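Long-range contact in SAM-dependent methyltransferase (PDB 1WZN), which probably transfers a methyl group from S-adenosylmethionine to an unspecified acceptor, and binds the product S-adenosyl-L-homocysteine: residues I20-F34 and G53-E65. Numbering follows the deposited sequence.
With SAH (S-adenosyl-L-homocysteine), chain F.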
loop_
_atom_site.group_PDB
_atom_site.type_symbol
_atom_site.label_atom_id
_atom_site.label_comp_id
_atom_site.label_asym_id
_atom_site.label_seq_id
_atom_site.Cartn_x
_atom_site.Cartn_y
_atom_site.Cartn_z
ATOM N N ILE A 20 -10.942 -24.655 -14.404
ATOM C CA ILE A 20 -11.240 -26.011 -14.854
ATOM C C ILE A 20 -10.889 -27.055 -13.792
ATOM O O ILE A 20 -11.555 -28.070 -13.629
ATOM C CB ILE A 20 -10.435 -26.285 -16.123
ATOM C CG1 ILE A 20 -10.982 -25.460 -17.292
ATOM C CG2 ILE A 20 -10.554 -27.772 -16.504
ATOM C CD1 ILE A 20 -10.260 -25.769 -18.605
ATOM N N GLU A 21 -9.777 -26.799 -13.083
ATOM C CA GLU A 21 -9.306 -27.782 -12.116
ATOM C C GLU A 21 -10.304 -28.010 -10.976
ATOM O O GLU A 21 -10.257 -29.002 -10.262
ATOM C CB GLU A 21 -7.960 -27.305 -11.558
ATOM C CG GLU A 21 -6.780 -28.085 -12.142
ATOM C CD GLU A 21 -5.523 -27.251 -12.042
ATOM O OE1 GLU A 21 -5.310 -26.633 -11.008
ATOM O OE2 GLU A 21 -4.756 -27.234 -13.004
ATOM N N ARG A 22 -11.214 -27.030 -10.791
ATOM C CA ARG A 22 -12.173 -27.153 -9.695
ATOM C C ARG A 22 -13.628 -27.185 -10.177
ATOM O O ARG A 22 -14.566 -26.970 -9.422
ATOM C CB ARG A 22 -11.945 -25.997 -8.711
ATOM C CG ARG A 22 -12.116 -24.614 -9.341
ATOM C CD ARG A 22 -12.042 -23.498 -8.287
ATOM N NE ARG A 22 -11.881 -22.187 -8.920
ATOM C CZ ARG A 22 -12.922 -21.721 -9.633
ATOM N NH1 ARG A 22 -14.014 -22.453 -9.759
ATOM N NH2 ARG A 22 -12.897 -20.469 -10.094
ATOM N N VAL A 23 -13.846 -27.470 -11.456
ATOM C CA VAL A 23 -15.208 -27.525 -11.972
ATOM C C VAL A 23 -16.007 -28.645 -11.310
ATOM O O VAL A 23 -17.222 -28.535 -11.137
ATOM C CB VAL A 23 -15.220 -27.728 -13.515
ATOM C CG1 VAL A 23 -14.643 -29.091 -13.879
ATOM C CG2 VAL A 23 -16.635 -27.584 -14.041
ATOM N N LYS A 24 -15.329 -29.721 -10.927
ATOM C CA LYS A 24 -16.019 -30.844 -10.300
ATOM C C LYS A 24 -16.616 -30.470 -8.950
ATOM O O LYS A 24 -17.720 -30.889 -8.620
ATOM C CB LYS A 24 -15.077 -32.046 -10.173
ATOM C CG LYS A 24 -14.632 -32.583 -11.533
ATOM C CD LYS A 24 -13.877 -33.898 -11.427
ATOM C CE LYS A 24 -13.412 -34.370 -12.805
ATOM N NZ LYS A 24 -14.539 -34.566 -13.765
ATOM N N ALA A 25 -15.894 -29.669 -8.173
ATOM C CA ALA A 25 -16.403 -29.236 -6.877
ATOM C C ALA A 25 -17.595 -28.308 -7.092
ATOM O O ALA A 25 -18.559 -28.335 -6.329
ATOM C CB ALA A 25 -15.303 -28.506 -6.090
ATOM N N GLU A 26 -17.527 -27.483 -8.134
ATOM C CA GLU A 26 -18.616 -26.559 -8.414
ATOM C C GLU A 26 -19.879 -27.282 -8.857
ATOM O O GLU A 26 -20.972 -26.931 -8.432
ATOM C CB GLU A 26 -18.200 -25.533 -9.474
ATOM C CG GLU A 26 -17.373 -24.390 -8.903
ATOM C CD GLU A 26 -17.192 -23.244 -9.872
ATOM O OE1 GLU A 26 -16.578 -22.232 -9.473
ATOM O OE2 GLU A 26 -17.655 -23.348 -11.029
ATOM N N ILE A 27 -19.744 -28.303 -9.695
ATOM C CA ILE A 27 -20.940 -29.012 -10.132
ATOM C C ILE A 27 -21.506 -29.875 -9.003
ATOM O O ILE A 27 -22.700 -30.169 -8.981
ATOM C CB ILE A 27 -20.657 -29.825 -11.414
ATOM C CG1 ILE A 27 -20.299 -28.850 -12.542
ATOM C CG2 ILE A 27 -21.880 -30.644 -11.814
ATOM C CD1 ILE A 27 -21.297 -27.694 -12.715
ATOM N N ASP A 28 -20.659 -30.263 -8.052
ATOM C CA ASP A 28 -21.140 -31.027 -6.896
ATOM C C ASP A 28 -22.127 -30.113 -6.170
ATOM O O ASP A 28 -23.190 -30.547 -5.736
ATOM C CB ASP A 28 -20.005 -31.357 -5.914
ATOM C CG ASP A 28 -19.150 -32.524 -6.361
ATOM O OD1 ASP A 28 -19.522 -33.210 -7.333
ATOM O OD2 ASP A 28 -18.102 -32.759 -5.714
ATOM N N PHE A 29 -21.750 -28.843 -6.027
ATOM C CA PHE A 29 -22.599 -27.857 -5.359
ATOM C C PHE A 29 -23.872 -27.634 -6.166
ATOM O O PHE A 29 -24.965 -27.552 -5.605
ATOM C CB PHE A 29 -21.851 -26.528 -5.185
ATOM C CG PHE A 29 -22.673 -25.448 -4.527
ATOM C CD1 PHE A 29 -23.322 -25.688 -3.319
ATOM C CD2 PHE A 29 -22.796 -24.192 -5.114
ATOM C CE1 PHE A 29 -24.087 -24.686 -2.701
ATOM C CE2 PHE A 29 -23.557 -23.183 -4.507
ATOM C CZ PHE A 29 -24.203 -23.432 -3.301
ATOM N N VAL A 30 -23.726 -27.527 -7.481
ATOM C CA VAL A 30 -24.879 -27.335 -8.351
ATOM C C VAL A 30 -25.869 -28.490 -8.187
ATOM O O VAL A 30 -27.076 -28.266 -8.107
ATOM C CB VAL A 30 -24.448 -27.221 -9.833
ATOM C CG1 VAL A 30 -25.677 -27.253 -10.753
ATOM C CG2 VAL A 30 -23.678 -25.916 -10.040
ATOM N N GLU A 31 -25.370 -29.722 -8.119
ATOM C CA GLU A 31 -26.272 -30.862 -7.959
ATOM C C GLU A 31 -26.966 -30.835 -6.602
ATOM O O GLU A 31 -28.093 -31.314 -6.471
ATOM C CB GLU A 31 -25.537 -32.194 -8.127
ATOM C CG GLU A 31 -25.014 -32.449 -9.527
ATOM C CD GLU A 31 -24.765 -33.923 -9.779
ATOM O OE1 GLU A 31 -25.692 -34.606 -10.266
ATOM O OE2 GLU A 31 -23.652 -34.397 -9.477
ATOM N N GLU A 32 -26.299 -30.291 -5.588
ATOM C CA GLU A 32 -26.934 -30.206 -4.278
ATOM C C GLU A 32 -28.094 -29.218 -4.395
ATOM O O GLU A 32 -29.152 -29.413 -3.797
ATOM C CB GLU A 32 -25.953 -29.740 -3.200
ATOM C CG GLU A 32 -26.640 -29.512 -1.860
ATOM C CD GLU A 32 -25.672 -29.364 -0.707
ATOM O OE1 GLU A 32 -24.789 -28.481 -0.773
ATOM O OE2 GLU A 32 -25.800 -30.132 0.272
ATOM N N ILE A 33 -27.903 -28.158 -5.179
ATOM C CA ILE A 33 -28.971 -27.183 -5.370
ATOM C C ILE A 33 -30.136 -27.861 -6.097
ATOM O O ILE A 33 -31.297 -27.678 -5.724
ATOM C CB ILE A 33 -28.483 -25.953 -6.182
ATOM C CG1 ILE A 33 -27.426 -25.179 -5.382
ATOM C CG2 ILE A 33 -29.651 -25.029 -6.486
ATOM C CD1 ILE A 33 -26.836 -23.997 -6.143
ATOM N N PHE A 34 -29.833 -28.647 -7.130
ATOM C CA PHE A 34 -30.879 -29.359 -7.873
ATOM C C PHE A 34 -31.689 -30.241 -6.921
ATOM O O PHE A 34 -32.918 -30.272 -6.966
ATOM C CB PHE A 34 -30.281 -30.276 -8.955
ATOM C CG PHE A 34 -29.657 -29.551 -10.121
ATOM C CD1 PHE A 34 -29.946 -28.214 -10.383
ATOM C CD2 PHE A 34 -28.811 -30.238 -10.995
ATOM C CE1 PHE A 34 -29.402 -27.572 -11.505
ATOM C CE2 PHE A 34 -28.266 -29.608 -12.114
ATOM C CZ PHE A 34 -28.562 -28.271 -12.371
ATOM N N GLY A 53 -17.647 -24.294 -22.678
ATOM C CA GLY A 53 -18.371 -25.386 -22.048
ATOM C C GLY A 53 -17.750 -26.104 -20.869
ATOM O O GLY A 53 -18.059 -27.278 -20.633
ATOM N N ILE A 54 -16.897 -25.411 -20.116
ATOM C CA ILE A 54 -16.243 -26.010 -18.958
ATOM C C ILE A 54 -17.258 -26.684 -18.024
ATOM O O ILE A 54 -17.189 -27.893 -17.805
ATOM C CB ILE A 54 -15.380 -24.952 -18.220
ATOM C CG1 ILE A 54 -14.159 -24.623 -19.088
ATOM C CG2 ILE A 54 -14.928 -25.476 -16.861
ATOM C CD1 ILE A 54 -13.348 -23.428 -18.632
ATOM N N PRO A 55 -18.218 -25.923 -17.462
ATOM C CA PRO A 55 -19.170 -26.620 -16.588
ATOM C C PRO A 55 -20.215 -27.414 -17.391
ATOM O O PRO A 55 -20.803 -28.372 -16.889
ATOM C CB PRO A 55 -19.788 -25.483 -15.770
ATOM C CG PRO A 55 -19.742 -24.322 -16.727
ATOM C CD PRO A 55 -18.374 -24.460 -17.360
ATOM N N THR A 56 -20.434 -27.005 -18.640
ATOM C CA THR A 56 -21.395 -27.655 -19.535
ATOM C C THR A 56 -21.058 -29.141 -19.710
ATOM O O THR A 56 -21.916 -30.010 -19.560
ATOM C CB THR A 56 -21.377 -26.989 -20.935
ATOM O OG1 THR A 56 -21.297 -25.564 -20.784
ATOM C CG2 THR A 56 -22.646 -27.332 -21.711
ATOM N N LEU A 57 -19.804 -29.420 -20.046
ATOM C CA LEU A 57 -19.353 -30.794 -20.237
ATOM C C LEU A 57 -19.367 -31.586 -18.932
ATOM O O LEU A 57 -19.680 -32.779 -18.925
ATOM C CB LEU A 57 -17.952 -30.811 -20.860
ATOM C CG LEU A 57 -17.911 -30.754 -22.398
ATOM C CD1 LEU A 57 -18.438 -29.411 -22.890
ATOM C CD2 LEU A 57 -16.486 -30.969 -22.881
ATOM N N GLU A 58 -19.041 -30.928 -17.821
ATOM C CA GLU A 58 -19.047 -31.611 -16.530
ATOM C C GLU A 58 -20.475 -32.073 -16.208
ATOM O O GLU A 58 -20.688 -33.198 -15.738
ATOM C CB GLU A 58 -18.510 -30.673 -15.439
ATOM C CG GLU A 58 -18.455 -31.272 -14.035
ATOM C CD GLU A 58 -17.669 -32.575 -13.954
ATOM O OE1 GLU A 58 -16.675 -32.734 -14.694
ATOM O OE2 GLU A 58 -18.040 -33.436 -13.125
ATOM N N LEU A 59 -21.454 -31.208 -16.468
ATOM C CA LEU A 59 -22.856 -31.555 -16.237
ATOM C C LEU A 59 -23.262 -32.698 -17.175
ATOM O O LEU A 59 -23.949 -33.636 -16.765
ATOM C CB LEU A 59 -23.756 -30.331 -16.485
ATOM C CG LEU A 59 -23.833 -29.317 -15.331
ATOM C CD1 LEU A 59 -24.351 -27.964 -15.812
ATOM C CD2 LEU A 59 -24.749 -29.891 -14.254
ATOM N N ALA A 60 -22.839 -32.621 -18.432
ATOM C CA ALA A 60 -23.173 -33.667 -19.402
ATOM C C ALA A 60 -22.592 -35.007 -18.969
ATOM O O ALA A 60 -23.250 -36.046 -19.056
ATOM C CB ALA A 60 -22.638 -33.298 -20.783
ATOM N N GLU A 61 -21.348 -34.976 -18.514
ATOM C CA GLU A 61 -20.671 -36.186 -18.076
ATOM C C GLU A 61 -21.461 -36.908 -16.987
ATOM O O GLU A 61 -21.353 -38.113 -16.794
ATOM C CB GLU A 61 -19.288 -35.794 -17.543
ATOM C CG GLU A 61 -18.395 -37.011 -17.275
ATOM C CD GLU A 61 -17.011 -36.553 -16.853
ATOM O OE1 GLU A 61 -16.345 -35.894 -17.643
ATOM O OE2 GLU A 61 -16.597 -36.898 -15.750
ATOM N N ARG A 62 -22.251 -36.114 -16.231
ATOM C CA ARG A 62 -22.970 -36.681 -15.093
ATOM C C ARG A 62 -24.389 -37.152 -15.461
ATOM O O ARG A 62 -25.159 -37.604 -14.623
ATOM C CB ARG A 62 -23.031 -35.624 -13.986
ATOM C CG ARG A 62 -21.654 -35.326 -13.381
ATOM C CD ARG A 62 -21.750 -34.343 -12.206
ATOM N NE ARG A 62 -20.428 -33.803 -11.866
ATOM C CZ ARG A 62 -20.207 -33.456 -10.582
ATOM N NH1 ARG A 62 -21.159 -33.606 -9.677
ATOM N NH2 ARG A 62 -19.016 -32.966 -10.226
ATOM N N GLY A 63 -24.747 -36.998 -16.753
ATOM C CA GLY A 63 -25.997 -37.600 -17.233
ATOM C C GLY A 63 -27.075 -36.560 -17.569
ATOM O O GLY A 63 -28.155 -36.867 -18.054
ATOM N N TYR A 64 -26.814 -35.282 -17.344
ATOM C CA TYR A 64 -27.798 -34.265 -17.681
ATOM C C TYR A 64 -27.874 -34.070 -19.192
ATOM O O TYR A 64 -26.882 -34.258 -19.898
ATOM C CB TYR A 64 -27.425 -32.949 -16.989
ATOM C CG TYR A 64 -27.530 -33.047 -15.486
ATOM C CD1 TYR A 64 -28.774 -33.019 -14.860
ATOM C CD2 TYR A 64 -26.399 -33.254 -14.696
ATOM C CE1 TYR A 64 -28.895 -33.197 -13.491
ATOM C CE2 TYR A 64 -26.511 -33.440 -13.316
ATOM C CZ TYR A 64 -27.769 -33.409 -12.726
ATOM O OH TYR A 64 -27.911 -33.603 -11.372
ATOM N N GLU A 65 -29.066 -33.730 -19.679
ATOM C CA GLU A 65 -29.282 -33.455 -21.099
ATOM C C GLU A 65 -29.068 -31.951 -21.146
ATOM O O GLU A 65 -29.920 -31.192 -20.689
ATOM C CB GLU A 65 -30.722 -33.780 -21.506
ATOM C CG GLU A 65 -31.012 -33.555 -22.987
ATOM C CD GLU A 65 -32.489 -33.699 -23.322
ATOM O OE1 GLU A 65 -33.138 -34.607 -22.770
ATOM O OE2 GLU A 65 -33.000 -32.913 -24.143
HETATM N N SAH F . -19.949 -20.166 -18.748
HETATM C CA SAH F . -18.516 -20.282 -19.258
HETATM C CB SAH F . -17.922 -19.043 -19.871
HETATM C CG SAH F . -17.745 -17.768 -19.063
HETATM S SD SAH F . -17.075 -16.509 -20.241
HETATM C C SAH F . -17.649 -20.799 -18.024
HETATM O O SAH F . -18.197 -21.013 -16.926
HETATM O OXT SAH F . -16.390 -20.980 -18.260
HETATM C "C5'" SAH F . -18.434 -15.455 -20.570
HETATM C "C4'" SAH F . -19.252 -15.945 -21.862
HETATM O "O4'" SAH F . -20.277 -14.953 -21.981
HETATM C "C3'" SAH F . -18.512 -15.882 -23.179
HETATM O "O3'" SAH F . -18.423 -17.181 -23.766
HETATM C "C2'" SAH F . -19.358 -14.835 -24.015
HETATM O "O2'" SAH F . -19.344 -15.115 -25.409
HETATM C "C1'" SAH F . -20.728 -14.946 -23.369
HETATM N N9 SAH F . -21.585 -13.926 -23.534
HETATM C C8 SAH F . -21.521 -12.576 -23.216
HETATM N N7 SAH F . -22.566 -11.882 -23.528
HETATM C C5 SAH F . -23.448 -12.827 -24.121
HETATM C C6 SAH F . -24.767 -12.676 -24.667
HETATM N N6 SAH F . -25.428 -11.511 -24.707
HETATM N N1 SAH F . -25.325 -13.837 -25.161
HETATM C C2 SAH F . -24.685 -15.042 -25.141
HETATM N N3 SAH F . -23.419 -15.225 -24.623
HETATM C C4 SAH F . -22.865 -14.081 -24.135
HETATM O O HOH W 1 -13.809 -35.464 -16.180
#
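Ile27 of helix 23-34 lies between Pro55, Glu58, Leu59 and Arg62 of the segment 53-65, where the axes of the helical segments 23-34 and 54-61 approach to 9.8 Å and cross at -62°. Its CG1 packs on the aliphatic CG of Glu58, and its CG2, anti to the backbone N, rests 3.4 Å above the centre of the Arg62 guanidinium. Val23 CG2 meets Pro55 CA at 3.7 Å, while Ile20 CG1 presses tightly on Ile54 CD1.

Most of the polar contacts converge on Arg62, whose extended chain carries the guanidinium to the neighbouring helix. Arg62 NH1 and NH2 both donate to Asp28 OD1, Arg62 NH1 also reaches Glu31 OE2 at 2.6 Å, and Arg62 NE bonds Glu58 OE2 at 2.7 Å within its own segment. Glu58 OE1 takes Lys24 NZ at 3.0 Å, on its syn side. With an alanine in place of Arg62, Asp28 and Glu31 would probably lose their positive partner, and Ile27 CG2 the flat group stacked against it.

The other oxygen of the same Glu31 carboxylate, OE1, accepts from Tyr64 OH (2.7 Å) through its anti lone pair, and the edge of Phe34 points at the face of the Tyr64 ring in an offset edge-to-face pair, planes at 65°.

Ile54 and Pro55 also line the S-adenosyl-L-homocysteine pocket of this Rossmann-like methyltransferase domain. The chemistry thus joins an apolar seam beside the ligand to a charged border in which one guanidinium, held by three carboxylates, ties both helices together.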